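Formate dehydrogenase subunit beta (PDB 1H0H) serves as the electron-transfer subunit of an enzyme that reversibly oxidises formate to carbon dioxide, and carries three [4Fe-4S] clusters. Local coordinates at residues Met139-Asp142 with Arg143-Gly147; Ile93-Asp96 with Ala97-Cys100; Asp43-Phe46 with His47-Lys50. One frame throughout, in Å; residues are numbered along the deposited sequence.

How the contacts relate
Contacts 1 and 3 approach one [4Fe-4S] cluster from opposite sides. In contact 1, C140 supplies a ligand to an iron, while contact 3 contributes K50 to the same pocket and holds Y49, whose side chain comes within about 4 Å of the ligand cysteines C21 and C137. The nearest atoms of contacts 1 and 3 are about 7 Å apart, without touching. Contact 2 packs directly against contact 1: I141 CD1 lies 3.6 Å from T98 OG1, and M139 CE lies 3.7 Å from C100 CA. The side chain of H94 also comes within about 7 Å of a second cluster, the one ligated by C75. Contacts 2 and 3 have centres about 21 Å apart.

Contact 1 of 3, residues Met139-Asp142 with Arg143-Gly147; sequences MCID and RITNG. With SF4 (iron/sulfur cluster), chain M.
I144 folds back over the start of its own short helix, 141-144, which follows the cluster-binding C137-x-x-C140 segment of a ferredoxin-type domain. CB of I144 lies 3.9 Å from C140 O. From there the branches part: CG2 approaches the M139 and C140 carbonyl oxygens, and CG1 sits 3.5 Å from both C140 O and I141 O. With CG1 set between the backbone N and the carbonyl carbon (chi1 66°), the chain reaches back toward the cluster end, where CD1 lies against M139 O and meets M139 SD at 3.6 Å, the side chains crossing at about a right angle. Branched isoleucine spreads over several carbonyls, and the long, unbranched methionine can lay its sulfur against its tip methyl.

C140, the N-cap, binds FE1 with SG 2.3 Å from the iron, while its carbonyl receives I144 N at 3.0 Å, so one residue both ligates the cluster and starts the helix. R143 CD lies alongside that sulfur, and its NE bonds to R149 O; D142 OD2 turns to W24 NE1.

At the other end, T145 leaves helical angles. Its OG1 donates to I141 O at 2.8 Å, reinforcing a weak bond from its own N, and its CG2 rests 3.7 Å from I141 CD1. N146 takes over the next carbonyl: ND2 reaches D142 O at 2.7 Å, nearly straight (168°), with that oxygen in the amide plane.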
# COMPACT_ATOMS: atom_id res chain seq x y z
N MET B 139 13.06 31.58 6.34
CA MET B 139 11.85 31.82 5.54
C MET B 139 12.04 31.34 4.10
O MET B 139 11.35 31.81 3.20
CB MET B 139 11.49 33.34 5.56
CG MET B 139 10.01 33.66 5.35
SD MET B 139 9.56 35.42 5.09
CE MET B 139 9.20 35.98 6.73
N CYS B 140 12.97 30.43 3.87
CA CYS B 140 13.29 30.03 2.51
C CYS B 140 13.45 31.29 1.63
O CYS B 140 12.86 31.40 0.53
CB CYS B 140 12.19 29.10 1.95
SG CYS B 140 12.24 27.43 2.58
N ILE B 141 14.26 32.23 2.11
CA ILE B 141 14.42 33.49 1.42
C ILE B 141 14.74 33.34 -0.08
O ILE B 141 14.19 34.08 -0.90
CB ILE B 141 15.45 34.41 2.17
CG1 ILE B 141 15.47 35.82 1.56
CG2 ILE B 141 16.81 33.83 2.11
CD1 ILE B 141 14.14 36.51 1.58
N ASP B 142 15.62 32.40 -0.43
CA ASP B 142 15.93 32.17 -1.83
C ASP B 142 14.75 31.71 -2.68
O ASP B 142 14.60 32.17 -3.82
CB ASP B 142 17.09 31.19 -1.99
CG ASP B 142 16.86 29.88 -1.29
OD1 ASP B 142 16.10 29.83 -0.27
OD2 ASP B 142 17.44 28.84 -1.65
N ARG B 143 13.94 30.81 -2.15
CA ARG B 143 12.76 30.36 -2.88
C ARG B 143 11.73 31.49 -3.06
O ARG B 143 11.19 31.66 -4.15
CB ARG B 143 12.07 29.21 -2.13
CG ARG B 143 12.89 27.93 -2.08
CD ARG B 143 12.24 26.80 -1.28
NE ARG B 143 11.09 26.25 -1.98
CZ ARG B 143 11.15 25.28 -2.90
NH1 ARG B 143 12.31 24.74 -3.25
NH2 ARG B 143 10.04 24.84 -3.47
N ILE B 144 11.49 32.26 -2.00
CA ILE B 144 10.42 33.24 -2.03
C ILE B 144 10.72 34.50 -2.84
O ILE B 144 9.83 35.27 -3.17
CB ILE B 144 9.88 33.58 -0.61
CG1 ILE B 144 10.92 34.29 0.27
CG2 ILE B 144 9.38 32.36 0.08
CD1 ILE B 144 10.29 34.72 1.62
N THR B 145 11.99 34.68 -3.18
CA THR B 145 12.37 35.80 -4.01
C THR B 145 12.65 35.27 -5.39
O THR B 145 13.11 36.02 -6.25
CB THR B 145 13.62 36.51 -3.43
OG1 THR B 145 14.67 35.55 -3.25
CG2 THR B 145 13.35 37.00 -2.03
N ASN B 146 12.36 34.00 -5.63
CA ASN B 146 12.57 33.39 -6.95
C ASN B 146 11.32 32.66 -7.47
O ASN B 146 11.43 31.67 -8.18
CB ASN B 146 13.78 32.44 -6.96
CG ASN B 146 15.10 33.18 -7.06
OD1 ASN B 146 15.46 33.67 -8.13
ND2 ASN B 146 15.82 33.29 -5.95
N GLY B 147 10.15 33.17 -7.09
CA GLY B 147 8.89 32.65 -7.57
C GLY B 147 8.38 31.35 -6.98
O GLY B 147 7.45 30.76 -7.53
FE1 SF4 M . 11.84 27.49 4.84
FE2 SF4 M . 9.83 26.37 6.35
FE3 SF4 M . 11.58 28.21 7.47
FE4 SF4 M . 12.43 25.67 6.82
S1 SF4 M . 10.79 26.28 8.35
S2 SF4 M . 13.47 27.67 6.40
S3 SF4 M . 11.27 25.17 5.01
S4 SF4 M . 10.18 28.72 5.76

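Contact 2 of 3, residues Ile93-Asp96 with Ala97-Cys100; sequences IHDD and ATGC
D95 OD2 is gripped by both polar groups of T98: OG1 donates to it at 2.6 Å, on the lone pair that faces away from OD1, and T98 N adds a weak bond at 3.1 Å. The carboxylate gets there because CG lies anti to the backbone N (chi1 -178°). Its other oxygen, OD1, accepts a hydrogen bond from a water that in turn accepts from A97 N. Aspartate suits this place: on a short stem, one oxygen takes both T98 groups while the other is left for the water.

The chain here is the connection of a beta hairpin, joining the antiparallel strands 92-94 and 101-103. D95 N donates to C100 O at 2.8 Å, and G99 N returns to D95 O at 2.7 Å. T98 OG1 also accepts from C100 N at 3.1 Å, making an ST turn, so the threonine hydroxyl both gives and takes. G99 has a positive phi (87°) at which a side chain would press on the preceding carbonyl.

Beside the turn, the H94 ring presents its edge to G99 O and C100 O; a water in the ring plane lies 2.8 Å from both NE2 and G99 O, and probably bridges them.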
# COMPACT_ATOMS: atom_id res chain seq x y z
N ILE B 93 20.12 40.00 9.55
CA ILE B 93 19.49 40.88 8.57
C ILE B 93 17.97 40.86 8.74
O ILE B 93 17.36 39.79 8.95
CB ILE B 93 19.86 40.45 7.14
CG1 ILE B 93 21.35 40.67 6.91
CG2 ILE B 93 19.03 41.24 6.09
CD1 ILE B 93 21.87 40.08 5.57
N HIS B 94 17.36 42.05 8.67
CA HIS B 94 15.89 42.16 8.66
C HIS B 94 15.51 42.63 7.25
O HIS B 94 15.70 43.79 6.88
CB HIS B 94 15.43 43.15 9.72
CG HIS B 94 13.98 43.03 10.08
ND1 HIS B 94 13.33 43.95 10.86
CD2 HIS B 94 13.06 42.07 9.80
CE1 HIS B 94 12.07 43.59 11.03
NE2 HIS B 94 11.88 42.45 10.40
N ASP B 95 14.97 41.71 6.45
CA ASP B 95 14.72 41.99 5.05
C ASP B 95 13.43 42.73 4.82
O ASP B 95 12.35 42.21 5.08
CB ASP B 95 14.72 40.68 4.25
CG ASP B 95 14.52 40.92 2.79
OD1 ASP B 95 15.40 41.61 2.22
OD2 ASP B 95 13.53 40.49 2.13
N ASP B 96 13.54 43.95 4.32
CA ASP B 96 12.37 44.79 4.14
C ASP B 96 11.29 44.22 3.19
O ASP B 96 10.10 44.32 3.47
CB ASP B 96 12.74 46.22 3.74
CG ASP B 96 11.54 47.13 3.70
OD1 ASP B 96 11.09 47.59 4.77
OD2 ASP B 96 10.94 47.42 2.67
N ALA B 97 11.71 43.64 2.08
CA ALA B 97 10.76 43.15 1.10
C ALA B 97 9.93 41.96 1.57
O ALA B 97 8.77 41.82 1.17
CB ALA B 97 11.49 42.79 -0.19
N THR B 98 10.50 41.10 2.40
CA THR B 98 9.79 39.91 2.82
C THR B 98 9.42 39.90 4.28
O THR B 98 8.50 39.20 4.68
CB THR B 98 10.63 38.66 2.53
OG1 THR B 98 11.91 38.79 3.15
CG2 THR B 98 10.96 38.55 1.06
N GLY B 99 10.13 40.68 5.08
CA GLY B 99 9.92 40.61 6.51
C GLY B 99 10.80 39.51 7.11
O GLY B 99 10.76 39.26 8.32
N CYS B 100 11.61 38.86 6.28
CA CYS B 100 12.44 37.78 6.79
C CYS B 100 13.47 38.28 7.79
O CYS B 100 14.11 39.30 7.57
CB CYS B 100 13.17 37.02 5.67
SG CYS B 100 14.39 35.81 6.30
O HOH W 1 9.69 40.68 10.54
O HOH W 2 14.58 44.09 1.00

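Contact 3 of 3, residues Asp43-Phe46 with His47-Lys50; sequences DFNF and HTYK
H47 opens the return path by setting its ring against F46: F46 CD2 sits over one face of the imidazole, 3.5 Å from H47 CE1, in a T-shaped (edge-to-face) pair with planes at 83°. Flat, aromatic groups suit this place, since the edge of one can rest on the face of the next, and F46 also packs on V128 and A135. The backbone N of H47 donates to N45 OD1 at 2.9 Å, in the carbonyl plane and on a lone pair.

T48 comes next and returns to the same asparagine twice. Its N donates to N45 O at 3.0 Å, while its OG1 donates to N45 OD1 at 2.7 Å from above the amide carbonyl plane. One oxygen therefore accepts two donors, and N45 can offer it because CG is set between the backbone N and the carbonyl carbon (chi1 57°), folding the short amide over the turn. Both groups have further partners: N45 ND2 bonds to T30 OG1, and K22 NZ donates to T48 OG1. T48 O lies at the edge of the F44 ring, near its plane, 3.5 Å from F44 CD1.

Y49 lays its ring edge beside F46 O, which is 3.4 Å from CE1. A water links the two residues, donating to F46 O and lying 2.7 Å from Y49 OH, so the phenol reaches the turn that its ring flanks. The same ring stacks edge-to-face with H25.

K50 closes the segment, with NZ hydrogen-bonded to P69 O and Q71 OE1. The whole is a type I beta turn from N45 to T48 combined with an Asx turn at N45, leading into strand 51-59, with K50 lining the pocket of a [4Fe-4S] cluster.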
# COMPACT_ATOMS: atom_id res chain seq x y z
N ASP B 43 14.14 19.11 20.23
CA ASP B 43 14.09 20.56 20.25
C ASP B 43 14.84 21.09 19.04
O ASP B 43 15.53 20.36 18.34
CB ASP B 43 14.73 21.05 21.57
CG ASP B 43 14.49 22.55 21.85
OD1 ASP B 43 13.46 23.12 21.41
OD2 ASP B 43 15.27 23.22 22.57
N PHE B 44 14.66 22.37 18.76
CA PHE B 44 15.44 23.02 17.72
C PHE B 44 16.92 22.86 17.99
O PHE B 44 17.34 22.85 19.14
CB PHE B 44 15.21 24.53 17.78
CG PHE B 44 13.85 24.97 17.35
CD1 PHE B 44 13.40 24.74 16.06
CD2 PHE B 44 13.04 25.69 18.21
CE1 PHE B 44 12.14 25.19 15.65
CE2 PHE B 44 11.80 26.15 17.80
CZ PHE B 44 11.36 25.91 16.49
N ASN B 45 17.71 22.73 16.93
CA ASN B 45 19.17 22.79 17.05
C ASN B 45 19.72 23.56 15.84
O ASN B 45 18.93 23.96 14.96
CB ASN B 45 19.83 21.41 17.25
CG ASN B 45 19.50 20.44 16.14
OD1 ASN B 45 19.73 20.73 14.97
ND2 ASN B 45 19.00 19.25 16.51
N PHE B 46 21.03 23.80 15.81
CA PHE B 46 21.66 24.54 14.70
C PHE B 46 21.28 23.99 13.32
O PHE B 46 21.28 24.73 12.33
CB PHE B 46 23.20 24.56 14.86
CG PHE B 46 23.93 25.38 13.83
CD1 PHE B 46 24.01 26.78 13.95
CD2 PHE B 46 24.55 24.77 12.75
CE1 PHE B 46 24.69 27.52 13.00
CE2 PHE B 46 25.22 25.50 11.79
CZ PHE B 46 25.28 26.89 11.92
N HIS B 47 20.96 22.70 13.24
CA HIS B 47 20.70 22.09 11.94
C HIS B 47 19.24 21.77 11.68
O HIS B 47 18.92 21.14 10.67
CB HIS B 47 21.46 20.78 11.81
CG HIS B 47 22.94 20.92 11.92
ND1 HIS B 47 23.69 21.65 11.03
CD2 HIS B 47 23.81 20.42 12.82
CE1 HIS B 47 24.96 21.60 11.38
NE2 HIS B 47 25.06 20.84 12.46
N THR B 48 18.37 22.22 12.57
CA THR B 48 16.96 21.84 12.51
C THR B 48 16.10 23.05 12.76
O THR B 48 15.91 23.47 13.90
CB THR B 48 16.72 20.78 13.60
OG1 THR B 48 17.66 19.71 13.48
CG2 THR B 48 15.34 20.16 13.44
N TYR B 49 15.55 23.62 11.69
CA TYR B 49 14.81 24.85 11.76
C TYR B 49 13.31 24.63 11.87
O TYR B 49 12.58 25.53 12.23
CB TYR B 49 15.01 25.65 10.50
CG TYR B 49 16.42 25.89 10.00
CD1 TYR B 49 17.54 25.80 10.85
CD2 TYR B 49 16.62 26.24 8.67
CE1 TYR B 49 18.80 26.06 10.38
CE2 TYR B 49 17.88 26.49 8.20
CZ TYR B 49 18.97 26.40 9.05
OH TYR B 49 20.21 26.67 8.52
N LYS B 50 12.86 23.43 11.48
CA LYS B 50 11.44 23.13 11.44
C LYS B 50 11.33 21.86 12.24
O LYS B 50 12.02 20.88 11.96
CB LYS B 50 10.99 22.96 9.98
CG LYS B 50 9.48 22.72 9.78
CD LYS B 50 8.64 23.93 10.25
CE LYS B 50 7.25 23.90 9.66
NZ LYS B 50 6.27 24.89 10.27
O HOH W 3 22.26 25.65 9.87